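Local coordinates for protein putative branched-chain amino acid ABC transporter (Chromobacterium violaceum, PDB 4PYR) that probably regulates a partner enzyme and has a two-lobed fold like that of periplasmic binding proteins, with glutathione bound between the lobes, at residues A[141-146]-A[154-159]; A[24-29]-A[36-41]; A[188-193]-A[215-220]; A[124-129]-A[168-173]; A[233-238]-A[257-262]. All coordinates share one frame; numbering follows the deposited sequence.

Overall arrangement
The five contacts fall into two groups on the two lobes. Contacts 2 and 5 adjoin each other, with centres about 10 Å apart, beside the five-stranded parallel sheet; contacts 1, 3 and 4 gather round the mixed sheet, those of contacts 1 and 4 about 10 Å apart. Contact 4 is buried and purely apolar, and contact 1, on the neighbouring strand, adds one bridging water to its aromatic and aliphatic packing. Contact 2 mixes a methyl-methyl touch with a carboxylate at a partly exposed edge. Contact 3 packs a lysine stem on a valine and leaves its ammonium group to waters. Contact 5 is largely buried yet polar, built from two arginines and a tyrosine with acidic neighbours.

Contact 1 (A[141-146]-A[154-159]); sequences AFADEW and VRQMAF
Val154, just ahead of strand 155-158, presses its side chain against Phe142, Ala143 and Trp146 of helix 133-150. The touch begins at CB, which lies 3.5 Å from Trp146 CD1. Beyond it the two methyls part. Val154 CG1 sits between the backbone N and the carbonyl carbon, a torsion (chi1 73°) that lays it on the helix, 4.0 Å from Ala143 CA and 4.1 Å from Ala143 CB. Val154 CG2 instead rises over the indole: it is 4.1 Å from the centroid of the Trp146 five-membered ring and only 10° off the ring normal, the geometry of a CH-pi contact. The same methyl meets the edge of a second ring, at Phe142 CE1 (4.2 Å), so one carbon serves a face and an edge together. On the polar side a water accepts from Val154 N (2.9 Å) and donates to Ala143 O (2.7 Å), joining the helix to the incoming chain. These pieces belong to the beta-alpha-beta unit of strand 125-129, helix 133-150 and strand 155-158; Phe142 also rests on Leu127 and Trp146 on Pro125 of the first strand, while Phe142 reaches Met117 of helix 106-119 on the flank.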
# COMPACT_ATOMS: atom_id res chain seq x y z
N ALA A 141 -12.04 -4.24 7.84
CA ALA A 141 -12.18 -3.53 6.60
C ALA A 141 -12.85 -4.37 5.53
O ALA A 141 -13.68 -3.88 4.78
CB ALA A 141 -10.83 -3.00 6.15
N PHE A 142 -12.47 -5.67 5.44
CA PHE A 142 -13.14 -6.56 4.52
C PHE A 142 -14.66 -6.66 4.82
O PHE A 142 -15.51 -6.56 3.94
CB PHE A 142 -12.46 -7.95 4.53
CG PHE A 142 -13.06 -8.91 3.56
CD1 PHE A 142 -14.29 -9.51 3.80
CD2 PHE A 142 -12.41 -9.20 2.38
CE1 PHE A 142 -14.87 -10.35 2.87
CE2 PHE A 142 -12.99 -10.04 1.46
CZ PHE A 142 -14.19 -10.65 1.70
N ALA A 143 -14.96 -6.93 6.07
CA ALA A 143 -16.30 -7.18 6.50
C ALA A 143 -17.17 -5.93 6.27
O ALA A 143 -18.30 -6.05 5.80
CB ALA A 143 -16.29 -7.54 7.95
N ASP A 144 -16.61 -4.78 6.54
CA ASP A 144 -17.40 -3.53 6.32
C ASP A 144 -17.73 -3.34 4.85
O ASP A 144 -18.86 -2.90 4.48
CB ASP A 144 -16.63 -2.32 6.85
CG ASP A 144 -16.69 -2.19 8.37
OD1 ASP A 144 -17.46 -2.92 9.03
OD2 ASP A 144 -15.94 -1.38 8.94
N GLU A 145 -16.72 -3.56 3.99
CA GLU A 145 -16.92 -3.43 2.57
C GLU A 145 -17.92 -4.45 2.02
O GLU A 145 -18.79 -4.12 1.23
CB GLU A 145 -15.59 -3.54 1.83
CG GLU A 145 -15.70 -3.20 0.34
CD GLU A 145 -15.99 -1.72 0.06
OE1 GLU A 145 -15.69 -0.79 0.85
OE2 GLU A 145 -16.46 -1.49 -1.06
N TRP A 146 -17.81 -5.71 2.46
CA TRP A 146 -18.74 -6.75 2.04
C TRP A 146 -20.18 -6.35 2.39
O TRP A 146 -21.09 -6.46 1.57
CB TRP A 146 -18.39 -8.14 2.75
CG TRP A 146 -19.19 -9.23 2.14
CD1 TRP A 146 -20.40 -9.70 2.55
CD2 TRP A 146 -18.86 -9.93 0.95
NE1 TRP A 146 -20.86 -10.65 1.67
CE2 TRP A 146 -19.92 -10.83 0.69
CE3 TRP A 146 -17.76 -9.89 0.08
CZ2 TRP A 146 -19.94 -11.65 -0.43
CZ3 TRP A 146 -17.78 -10.70 -1.00
CH2 TRP A 146 -18.86 -11.58 -1.26
N VAL A 154 -20.89 -10.49 6.04
CA VAL A 154 -20.15 -11.71 5.67
C VAL A 154 -20.04 -12.61 6.89
O VAL A 154 -19.91 -12.12 7.99
CB VAL A 154 -18.76 -11.35 5.11
CG1 VAL A 154 -17.80 -10.88 6.20
CG2 VAL A 154 -18.15 -12.53 4.37
N ARG A 155 -20.12 -13.92 6.67
CA ARG A 155 -19.79 -14.90 7.72
C ARG A 155 -18.32 -14.78 8.08
O ARG A 155 -17.45 -14.85 7.22
CB ARG A 155 -20.07 -16.31 7.22
CG ARG A 155 -19.90 -17.38 8.29
CD ARG A 155 -20.97 -18.45 8.14
NE ARG A 155 -22.28 -17.87 8.38
CZ ARG A 155 -22.97 -18.03 9.49
NH1 ARG A 155 -22.51 -18.78 10.46
NH2 ARG A 155 -24.13 -17.47 9.62
N GLN A 156 -18.05 -14.59 9.37
CA GLN A 156 -16.72 -14.29 9.86
C GLN A 156 -16.37 -15.19 11.04
O GLN A 156 -17.15 -15.31 11.98
CB GLN A 156 -16.68 -12.84 10.28
CG GLN A 156 -15.37 -12.42 10.83
CD GLN A 156 -15.31 -10.99 11.23
OE1 GLN A 156 -16.06 -10.12 10.71
NE2 GLN A 156 -14.39 -10.70 12.12
N MSE A 157 -15.18 -15.79 11.00
CA MSE A 157 -14.74 -16.68 12.04
C MSE A 157 -13.36 -16.29 12.49
O MSE A 157 -12.43 -16.30 11.66
CB MSE A 157 -14.70 -18.11 11.51
CG MSE A 157 -16.08 -18.55 11.04
SE MSE A 157 -16.16 -20.52 11.00
CE MSE A 157 -15.58 -20.86 12.85
N ALA A 158 -13.15 -16.28 13.81
CA ALA A 158 -11.82 -16.14 14.40
C ALA A 158 -11.05 -17.45 14.18
O ALA A 158 -11.55 -18.51 14.47
CB ALA A 158 -11.96 -15.89 15.90
N PHE A 159 -9.85 -17.34 13.60
CA PHE A 159 -8.98 -18.52 13.46
C PHE A 159 -8.59 -19.08 14.82
O PHE A 159 -8.19 -18.32 15.69
CB PHE A 159 -7.74 -18.15 12.66
CG PHE A 159 -6.87 -19.36 12.37
CD1 PHE A 159 -7.27 -20.27 11.43
CD2 PHE A 159 -5.67 -19.54 13.01
CE1 PHE A 159 -6.50 -21.38 11.13
CE2 PHE A 159 -4.91 -20.66 12.73
CZ PHE A 159 -5.32 -21.57 11.78
O HOH W 1 -19.86 -7.95 6.91

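Contact 2 (A[24-29]-A[36-41])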
# COMPACT_ATOMS: atom_id res chain seq x y z
N SER A 24 15.72 5.08 -2.89
CA SER A 24 16.35 4.38 -4.01
C SER A 24 15.34 4.22 -5.15
O SER A 24 15.71 4.20 -6.31
CB SER A 24 16.94 3.03 -3.56
OG SER A 24 15.95 2.04 -3.27
N GLY A 25 14.05 4.11 -4.82
CA GLY A 25 13.02 4.03 -5.83
C GLY A 25 12.79 5.38 -6.51
O GLY A 25 12.62 5.44 -7.73
N VAL A 26 12.73 6.44 -5.70
CA VAL A 26 12.62 7.79 -6.24
C VAL A 26 13.73 8.07 -7.20
O VAL A 26 13.48 8.59 -8.33
CB VAL A 26 12.63 8.88 -5.12
CG1 VAL A 26 12.61 10.29 -5.72
CG2 VAL A 26 11.46 8.70 -4.16
N GLU A 27 14.97 7.75 -6.80
CA GLU A 27 16.18 7.94 -7.64
C GLU A 27 16.05 7.12 -8.93
O GLU A 27 16.29 7.64 -10.03
CB GLU A 27 17.46 7.44 -6.94
CG GLU A 27 17.97 8.28 -5.77
CD GLU A 27 18.59 9.63 -6.14
OE1 GLU A 27 19.05 9.84 -7.29
OE2 GLU A 27 18.61 10.50 -5.24
N ALA A 28 15.71 5.84 -8.80
CA ALA A 28 15.57 4.97 -9.99
C ALA A 28 14.59 5.60 -11.04
O ALA A 28 14.86 5.60 -12.25
CB ALA A 28 15.09 3.59 -9.59
N ALA A 29 13.47 6.11 -10.56
CA ALA A 29 12.46 6.66 -11.44
C ALA A 29 13.01 7.99 -12.05
O ALA A 29 12.79 8.25 -13.24
CB ALA A 29 11.18 6.91 -10.68
N ALA A 36 12.60 15.65 -13.81
CA ALA A 36 12.76 16.47 -12.62
C ALA A 36 14.17 16.38 -12.04
O ALA A 36 14.91 15.39 -12.25
CB ALA A 36 11.77 16.07 -11.53
N GLU A 37 14.51 17.40 -11.27
CA GLU A 37 15.72 17.44 -10.46
C GLU A 37 15.37 17.10 -9.04
O GLU A 37 14.34 17.51 -8.55
CB GLU A 37 16.34 18.82 -10.51
CG GLU A 37 17.68 18.93 -9.81
CD GLU A 37 18.45 20.20 -10.16
OE1 GLU A 37 18.21 20.79 -11.25
OE2 GLU A 37 19.31 20.62 -9.34
N LEU A 38 16.20 16.31 -8.37
CA LEU A 38 15.98 16.00 -6.97
C LEU A 38 16.81 16.92 -6.05
O LEU A 38 17.97 17.21 -6.32
CB LEU A 38 16.37 14.54 -6.70
CG LEU A 38 15.68 13.47 -7.53
CD1 LEU A 38 16.17 12.05 -7.10
CD2 LEU A 38 14.19 13.52 -7.43
N TYR A 39 16.19 17.32 -4.95
CA TYR A 39 16.86 18.02 -3.85
C TYR A 39 16.61 17.14 -2.64
O TYR A 39 15.49 16.94 -2.21
CB TYR A 39 16.21 19.41 -3.70
CG TYR A 39 16.59 20.20 -2.48
CD1 TYR A 39 16.12 19.86 -1.20
CD2 TYR A 39 17.39 21.33 -2.59
CE1 TYR A 39 16.46 20.62 -0.08
CE2 TYR A 39 17.73 22.09 -1.47
CZ TYR A 39 17.26 21.73 -0.23
OH TYR A 39 17.59 22.48 0.89
N SER A 40 17.67 16.53 -2.12
CA SER A 40 17.49 15.51 -1.09
C SER A 40 17.98 16.04 0.21
O SER A 40 19.09 16.54 0.31
CB SER A 40 18.30 14.27 -1.48
OG SER A 40 17.79 13.74 -2.70
N VAL A 41 17.13 15.95 1.23
CA VAL A 41 17.56 16.31 2.56
C VAL A 41 16.92 15.34 3.56
O VAL A 41 15.81 14.81 3.37
CB VAL A 41 17.19 17.76 2.87
CG1 VAL A 41 15.70 17.89 2.96
CG2 VAL A 41 17.87 18.25 4.15
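Leu38 meeting Val26 and Glu27 is a helix-on-strand contact inside the beta-alpha-beta unit of strand 2-8, helix 16-33 and strand 36-42, at an outermost strand of the parallel sheet. The axes of helix 24-29 and strand 36-41 approach to 10.0 Å and run nearly antiparallel, at 155°, as expected when the chain turns back from the helix into the next strand. Leu38 supplies the bridge. Its CG stands anti to the carbonyl carbon (chi1 -57°), and the fork beyond it divides between two helix residues. Leu38 CD2 meets Val26 CG1 at 4.0 Å, methyl against methyl, on the buried side. Leu38 CD1 goes to the carboxylate of Glu27, 3.4 Å from Glu27 OE2, 3.6 Å from Glu27 OE1 and 3.6 Å from Glu27 CD. Such even spacing places the methyl across the flat group and not off a single oxygen. Glu27 is curled at chi2 (-72°), which folds its head back over the leucine, although it was modelled in two conformers and this describes one of them. Ser40 OG stays 4.2 Å from Glu27 OE2, too far for a hydrogen bond. With no hydrogen bond between the segments, the contact depends on van der Waals fit; strand 36-42 is held in line by backbone bonds to Val2, Ile4 and Val6, and the charged head of Glu27 probably looks to solvent for much of its stabilisation.

Contact 3 (A[188-193]-A[215-220])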
# COMPACT_ATOMS: atom_id res chain seq x y z
N ARG A 188 -0.96 -23.16 7.06
CA ARG A 188 -1.56 -24.30 7.78
C ARG A 188 -3.03 -24.49 7.43
O ARG A 188 -3.48 -25.64 7.20
CB ARG A 188 -1.36 -24.18 9.29
CG ARG A 188 -2.10 -25.24 10.09
CD ARG A 188 -2.28 -24.86 11.55
NE ARG A 188 -2.74 -26.03 12.26
CZ ARG A 188 -3.02 -26.11 13.56
NH1 ARG A 188 -2.96 -25.02 14.31
NH2 ARG A 188 -3.44 -27.24 14.07
N LEU A 189 -3.78 -23.38 7.34
CA LEU A 189 -5.19 -23.53 7.05
C LEU A 189 -5.40 -24.01 5.59
O LEU A 189 -6.22 -24.90 5.30
CB LEU A 189 -5.86 -22.17 7.22
CG LEU A 189 -7.35 -22.12 6.92
CD1 LEU A 189 -8.07 -23.24 7.65
CD2 LEU A 189 -7.90 -20.76 7.30
N LYS A 190 -4.63 -23.45 4.65
CA LYS A 190 -4.77 -23.85 3.25
C LYS A 190 -4.57 -25.36 3.09
O LYS A 190 -5.33 -26.01 2.37
CB LYS A 190 -3.79 -23.04 2.36
CG LYS A 190 -3.88 -23.29 0.85
CD LYS A 190 -5.24 -22.95 0.25
CE LYS A 190 -5.27 -23.13 -1.27
NZ LYS A 190 -5.45 -24.52 -1.66
N SER A 191 -3.61 -25.92 3.85
CA SER A 191 -3.34 -27.34 3.81
C SER A 191 -4.48 -28.22 4.40
O SER A 191 -4.60 -29.38 4.06
CB SER A 191 -2.03 -27.64 4.55
OG SER A 191 -0.92 -27.10 3.86
N ALA A 192 -5.28 -27.62 5.29
CA ALA A 192 -6.41 -28.33 5.88
C ALA A 192 -7.72 -28.21 5.10
O ALA A 192 -8.63 -29.03 5.27
CB ALA A 192 -6.61 -27.80 7.29
N LEU A 193 -7.85 -27.15 4.32
CA LEU A 193 -9.09 -26.89 3.64
C LEU A 193 -9.24 -27.87 2.52
O LEU A 193 -8.26 -28.41 2.00
CB LEU A 193 -9.08 -25.49 3.03
CG LEU A 193 -9.26 -24.36 4.05
CD1 LEU A 193 -9.08 -23.03 3.33
CD2 LEU A 193 -10.64 -24.43 4.69
N ALA A 215 -0.00 -22.23 -2.74
CA ALA A 215 -0.21 -22.37 -4.19
C ALA A 215 -1.69 -22.39 -4.51
O ALA A 215 -2.49 -23.11 -3.90
CB ALA A 215 0.44 -23.62 -4.73
N GLY A 216 -2.05 -21.58 -5.48
CA GLY A 216 -3.45 -21.52 -5.90
C GLY A 216 -4.30 -20.48 -5.19
O GLY A 216 -5.42 -20.21 -5.61
N VAL A 217 -3.79 -19.87 -4.12
CA VAL A 217 -4.51 -18.81 -3.45
C VAL A 217 -4.54 -17.61 -4.39
O VAL A 217 -3.52 -17.22 -4.96
CB VAL A 217 -3.83 -18.43 -2.14
CG1 VAL A 217 -4.47 -17.17 -1.54
CG2 VAL A 217 -3.92 -19.62 -1.15
N ARG A 218 -5.72 -17.02 -4.50
CA ARG A 218 -5.90 -15.84 -5.34
C ARG A 218 -5.63 -14.63 -4.43
O ARG A 218 -6.08 -14.56 -3.29
CB ARG A 218 -7.32 -15.77 -5.90
CG ARG A 218 -7.69 -16.94 -6.80
CD ARG A 218 -9.00 -16.70 -7.56
NE ARG A 218 -9.21 -17.65 -8.65
CZ ARG A 218 -8.66 -17.54 -9.86
NH1 ARG A 218 -7.86 -16.52 -10.16
NH2 ARG A 218 -8.88 -18.47 -10.78
N PHE A 219 -4.82 -13.69 -4.89
CA PHE A 219 -4.51 -12.55 -4.05
C PHE A 219 -4.35 -11.30 -4.91
O PHE A 219 -4.35 -11.36 -6.13
CB PHE A 219 -3.25 -12.85 -3.23
CG PHE A 219 -1.98 -12.85 -4.03
CD1 PHE A 219 -1.68 -13.89 -4.89
CD2 PHE A 219 -1.07 -11.80 -3.91
CE1 PHE A 219 -0.52 -13.87 -5.64
CE2 PHE A 219 0.13 -11.82 -4.63
CZ PHE A 219 0.38 -12.83 -5.51
N ILE A 220 -4.32 -10.15 -4.24
CA ILE A 220 -4.08 -8.88 -4.90
C ILE A 220 -2.78 -8.31 -4.40
O ILE A 220 -2.41 -8.46 -3.23
CB ILE A 220 -5.26 -7.87 -4.72
CG1 ILE A 220 -5.59 -7.65 -3.25
CG2 ILE A 220 -6.51 -8.40 -5.43
CD1 ILE A 220 -6.63 -6.57 -3.04
O HOH W 2 -2.25 -24.87 -1.81
O HOH W 3 -5.45 -24.35 -4.49
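Lys190 lays its aliphatic stem along Val217, and this is the close-packed half of the contact: Val217 CG2 is 3.8 Å from Lys190 CD and equally 3.8 Å from Lys190 CE. The two side chains slide past each other in opposite directions, so the methyl rides along the methylenes and does not meet a chain end. The lysine reaches this place by leaving the helix with CG anti to the backbone N and then bending at chi2 (61°) and again at chi4 (80°). Val217 is buried, and both it and Lys190 also rest on Val199. The shared neighbour fits the topology: helix 183-192 follows strand 176-180 and precedes strand 199-201 in the Rossmann-like part of the mixed sheet, and strand 218-220 is the next parallel strand beyond, so the lysine spans from its helix past Val199 to the lead-in of that strand. At the far end of the same side chain the packing gives way to water. Lys190 NZ lies 4.0 Å from Ala215 O and makes no direct bond to it. Two waters fill the role instead. The first accepts from Lys190 NZ at 3.2 Å and donates to Ala215 O at 2.7 Å; the second reverses the balance, 2.8 Å from Lys190 NZ and 3.3 Å from Ala215 O. This paired bridge lies on the exposed side, just ahead of Gly216, whose positive phi (91°) turns the chain from Ala215 toward Val217.

Contact 4 (A[124-129]-A[168-173])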
# COMPACT_ATOMS: atom_id res chain seq x y z
N ALA A 124 -21.29 -16.65 -0.75
CA ALA A 124 -21.29 -17.01 0.65
C ALA A 124 -19.86 -17.31 1.12
O ALA A 124 -19.54 -18.43 1.49
CB ALA A 124 -22.22 -18.19 0.89
N PRO A 125 -18.99 -16.31 1.07
CA PRO A 125 -17.64 -16.57 1.51
C PRO A 125 -17.55 -16.62 3.03
O PRO A 125 -18.39 -16.06 3.75
CB PRO A 125 -16.87 -15.36 1.02
CG PRO A 125 -17.91 -14.27 1.03
CD PRO A 125 -19.14 -14.94 0.56
N LEU A 126 -16.53 -17.32 3.51
CA LEU A 126 -16.16 -17.28 4.90
C LEU A 126 -14.92 -16.46 5.09
O LEU A 126 -13.89 -16.73 4.47
CB LEU A 126 -15.88 -18.70 5.40
CG LEU A 126 -15.40 -18.80 6.85
CD1 LEU A 126 -16.50 -18.38 7.83
CD2 LEU A 126 -14.86 -20.18 7.20
N LEU A 127 -15.00 -15.41 5.89
CA LEU A 127 -13.86 -14.57 6.25
C LEU A 127 -13.19 -15.14 7.49
O LEU A 127 -13.86 -15.30 8.54
CB LEU A 127 -14.31 -13.11 6.51
CG LEU A 127 -13.29 -12.13 7.07
CD1 LEU A 127 -12.17 -11.86 6.09
CD2 LEU A 127 -14.00 -10.82 7.40
N VAL A 128 -11.92 -15.52 7.36
CA VAL A 128 -11.21 -16.08 8.49
C VAL A 128 -10.21 -15.08 8.96
O VAL A 128 -9.45 -14.57 8.14
CB VAL A 128 -10.50 -17.39 8.05
CG1 VAL A 128 -9.62 -17.91 9.17
CG2 VAL A 128 -11.55 -18.38 7.58
N VAL A 129 -10.24 -14.75 10.25
CA VAL A 129 -9.44 -13.66 10.79
C VAL A 129 -8.53 -14.08 11.95
O VAL A 129 -8.99 -14.66 12.95
CB VAL A 129 -10.36 -12.53 11.29
CG1 VAL A 129 -9.52 -11.34 11.68
CG2 VAL A 129 -11.40 -12.17 10.24
N LEU A 168 -13.17 -25.66 9.68
CA LEU A 168 -13.30 -26.50 8.50
C LEU A 168 -14.74 -26.86 8.18
O LEU A 168 -15.08 -26.97 7.02
CB LEU A 168 -12.47 -27.78 8.67
CG LEU A 168 -10.99 -27.54 8.93
CD1 LEU A 168 -10.27 -28.87 9.11
CD2 LEU A 168 -10.30 -26.70 7.88
N GLN A 169 -15.58 -27.07 9.19
CA GLN A 169 -16.99 -27.32 8.94
C GLN A 169 -17.67 -26.09 8.32
O GLN A 169 -18.39 -26.21 7.33
CB GLN A 169 -17.71 -27.71 10.21
CG GLN A 169 -19.20 -27.97 9.97
CD GLN A 169 -19.74 -29.15 10.68
OE1 GLN A 169 -20.74 -29.75 10.24
NE2 GLN A 169 -19.11 -29.52 11.80
N ALA A 170 -17.42 -24.91 8.89
CA ALA A 170 -17.96 -23.66 8.33
C ALA A 170 -17.45 -23.43 6.93
O ALA A 170 -18.20 -22.96 6.08
CB ALA A 170 -17.59 -22.48 9.20
N ALA A 171 -16.17 -23.75 6.69
CA ALA A 171 -15.57 -23.53 5.36
C ALA A 171 -16.22 -24.44 4.31
O ALA A 171 -16.32 -24.06 3.15
CB ALA A 171 -14.07 -23.74 5.39
N GLY A 172 -16.66 -25.62 4.73
CA GLY A 172 -17.38 -26.55 3.87
C GLY A 172 -18.70 -26.03 3.35
O GLY A 172 -19.15 -26.47 2.31
N GLN A 173 -19.33 -25.09 4.07
CA GLN A 173 -20.61 -24.53 3.67
C GLN A 173 -20.44 -23.27 2.82
O GLN A 173 -21.43 -22.69 2.36
CB GLN A 173 -21.43 -24.17 4.90
CG GLN A 173 -21.61 -25.30 5.91
CD GLN A 173 -22.11 -24.79 7.24
OE1 GLN A 173 -22.60 -23.68 7.34
NE2 GLN A 173 -21.97 -25.61 8.28
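Leu126 points from strand 125-129 onto Ala170 and Ala171 of helix 165-172, which belongs to a beta-alpha-beta crossover: the helix follows strand 155-158, leads to strand 176-180, and on its way lies over strand 125-129, which sits between those two in the sheet. The leucine side chain stands out toward the helix, with CG anti to the backbone N (chi1 177°) and a further turn at chi2 (66°) that presents a single methyl, CD2, to the helix. Ala170 directs its CB toward the strand, and Ala171 offers the flank of its own. Leu126 CD2 comes between them, 4.1 Å from Ala170 CB and 4.1 Å from Ala171 CB, so the leucine fills the angle between two successive short side chains. Because both are alanines, the backbones come near: the closest CA atoms, Leu126 CA and Ala171 CA, are 6.3 Å apart. The other branch of Leu126, CD1, faces the neighbouring strand 155-158. On the opposite face of the strand Leu127 packs on Phe142 and Ala143, so this strand has a helix on each side. Leu193 adds to the cover of Ala171, and the contact holds no hydrogen bond. The methyl even settles over the helix backbone, with Leu126 CD2 3.9 Å from Ala171 CA and 3.8 Å from Ala171 N.

Contact 5 (A[233-238]-A[257-262]); sequences VQRYPR and AYRLAV
Tyr236 brings its hydroxyl against the bent side chain of Arg259, with Tyr236 OH 3.2 Å from Arg259 CD. The arginine folds at chi3 (62°), which turns its guanidinium aside from the phenol and leaves the hydroxyl nearest a methylene. Arg235, one of whose two modelled conformers is described, grips the same hydroxyl from another side. Its CG lies between the backbone N and the carbonyl carbon (chi1 68°), 3.7 Å above the Tyr236 ring plane and toward the rim; the extended chain beyond then carries the guanidinium to the hydroxyl. Arg235 NH2 donates to Tyr236 OH at 2.9 Å, and Arg235 NE makes a second, weak bond to it. The two guanidinium groups come from opposite directions with planes 88° apart, Arg235 NH2 being 3.5 Å from Arg259 NH2. One water accepts from both, 2.7 Å from Arg235 NH2 and 2.9 Å from Arg259 NH2, probably easing their repulsion. Salt bridges of Arg259 to Asp276 and Asp256, and a hydrogen bond between Tyr236 and Asp33, supply opposite charge. Helix 245-265 also packs on strands 2-8 and 62-64, as a flanking helix of a Rossmann-like lobe of periplasmic-binding-protein type.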
# COMPACT_ATOMS: atom_id res chain seq x y z
N VAL A 233 5.75 -0.81 -15.22
CA VAL A 233 6.55 -1.76 -14.50
C VAL A 233 7.84 -2.03 -15.30
O VAL A 233 8.92 -1.97 -14.75
CB VAL A 233 5.80 -3.06 -14.23
CG1 VAL A 233 6.76 -4.10 -13.67
CG2 VAL A 233 4.66 -2.83 -13.28
N GLN A 234 7.71 -2.22 -16.61
CA GLN A 234 8.87 -2.59 -17.46
C GLN A 234 9.95 -1.55 -17.57
O GLN A 234 11.11 -1.87 -17.74
CB GLN A 234 8.40 -2.83 -18.90
CG GLN A 234 7.50 -3.98 -19.07
CD GLN A 234 7.23 -4.25 -20.51
OE1 GLN A 234 7.20 -3.36 -21.36
NE2 GLN A 234 7.07 -5.49 -20.81
N ARG A 235 9.60 -0.27 -17.53
CA ARG A 235 10.62 0.71 -17.82
C ARG A 235 11.55 1.04 -16.65
O ARG A 235 12.57 1.67 -16.85
CB ARG A 235 10.03 2.00 -18.44
CG ARG A 235 9.18 2.83 -17.54
CD ARG A 235 8.99 4.20 -18.21
NE ARG A 235 8.19 5.05 -17.36
CZ ARG A 235 6.87 5.16 -17.48
NH1 ARG A 235 6.24 4.47 -18.43
NH2 ARG A 235 6.18 5.96 -16.65
N TYR A 236 11.21 0.62 -15.43
CA TYR A 236 12.10 0.93 -14.31
C TYR A 236 12.92 -0.29 -13.89
O TYR A 236 12.43 -1.41 -13.93
CB TYR A 236 11.29 1.42 -13.11
CG TYR A 236 10.45 2.62 -13.42
CD1 TYR A 236 11.04 3.86 -13.60
CD2 TYR A 236 9.11 2.51 -13.59
CE1 TYR A 236 10.30 4.96 -13.99
CE2 TYR A 236 8.33 3.62 -13.95
CZ TYR A 236 8.96 4.84 -14.16
OH TYR A 236 8.21 5.94 -14.55
N PRO A 237 14.17 -0.05 -13.48
CA PRO A 237 15.00 -1.20 -13.11
C PRO A 237 14.51 -1.83 -11.80
O PRO A 237 13.93 -1.15 -10.95
CB PRO A 237 16.40 -0.58 -12.91
CG PRO A 237 16.08 0.79 -12.40
CD PRO A 237 14.88 1.23 -13.28
N ARG A 238 14.71 -3.14 -11.69
CA ARG A 238 14.41 -3.84 -10.44
C ARG A 238 15.45 -3.36 -9.42
O ARG A 238 16.53 -2.87 -9.82
CB ARG A 238 14.46 -5.35 -10.62
CG ARG A 238 13.68 -5.90 -11.80
CD ARG A 238 12.21 -5.57 -11.79
NE ARG A 238 11.49 -6.18 -10.67
CZ ARG A 238 10.17 -6.15 -10.52
NH1 ARG A 238 9.64 -6.74 -9.45
NH2 ARG A 238 9.38 -5.52 -11.40
N ALA A 257 6.00 7.63 -6.12
CA ALA A 257 6.04 8.95 -5.43
C ALA A 257 6.70 9.97 -6.38
O ALA A 257 6.23 11.10 -6.52
CB ALA A 257 6.80 8.86 -4.10
N TYR A 258 7.82 9.56 -7.01
CA TYR A 258 8.46 10.36 -8.00
C TYR A 258 7.45 10.71 -9.11
O TYR A 258 7.31 11.90 -9.47
CB TYR A 258 9.63 9.64 -8.63
CG TYR A 258 10.19 10.46 -9.77
CD1 TYR A 258 11.17 11.38 -9.54
CD2 TYR A 258 9.75 10.30 -11.09
CE1 TYR A 258 11.73 12.13 -10.59
CE2 TYR A 258 10.27 11.05 -12.13
CZ TYR A 258 11.24 11.96 -11.87
OH TYR A 258 11.76 12.75 -12.88
N ARG A 259 6.74 9.70 -9.64
CA ARG A 259 5.86 9.93 -10.77
C ARG A 259 4.72 10.85 -10.43
O ARG A 259 4.38 11.72 -11.24
CB ARG A 259 5.34 8.63 -11.33
CG ARG A 259 6.49 7.71 -11.83
CD ARG A 259 6.05 6.28 -12.21
NE ARG A 259 5.10 6.27 -13.31
CZ ARG A 259 4.14 5.39 -13.51
NH1 ARG A 259 3.93 4.38 -12.66
NH2 ARG A 259 3.38 5.48 -14.57
N LEU A 260 4.12 10.64 -9.26
CA LEU A 260 3.03 11.52 -8.79
C LEU A 260 3.51 12.92 -8.52
O LEU A 260 2.81 13.89 -8.87
CB LEU A 260 2.38 10.98 -7.54
CG LEU A 260 1.38 9.89 -7.69
CD1 LEU A 260 0.94 9.49 -6.28
CD2 LEU A 260 0.19 10.35 -8.49
N ALA A 261 4.68 13.06 -7.91
CA ALA A 261 5.25 14.39 -7.65
C ALA A 261 5.39 15.17 -8.92
O ALA A 261 5.03 16.36 -8.97
CB ALA A 261 6.60 14.26 -6.97
N VAL A 262 5.88 14.54 -9.98
CA VAL A 262 6.03 15.23 -11.26
C VAL A 262 4.67 15.73 -11.77
O VAL A 262 4.57 16.86 -12.24
CB VAL A 262 6.71 14.35 -12.33
CG1 VAL A 262 6.66 15.02 -13.67
CG2 VAL A 262 8.16 14.08 -11.92
O HOH W 4 3.67 6.84 -17.06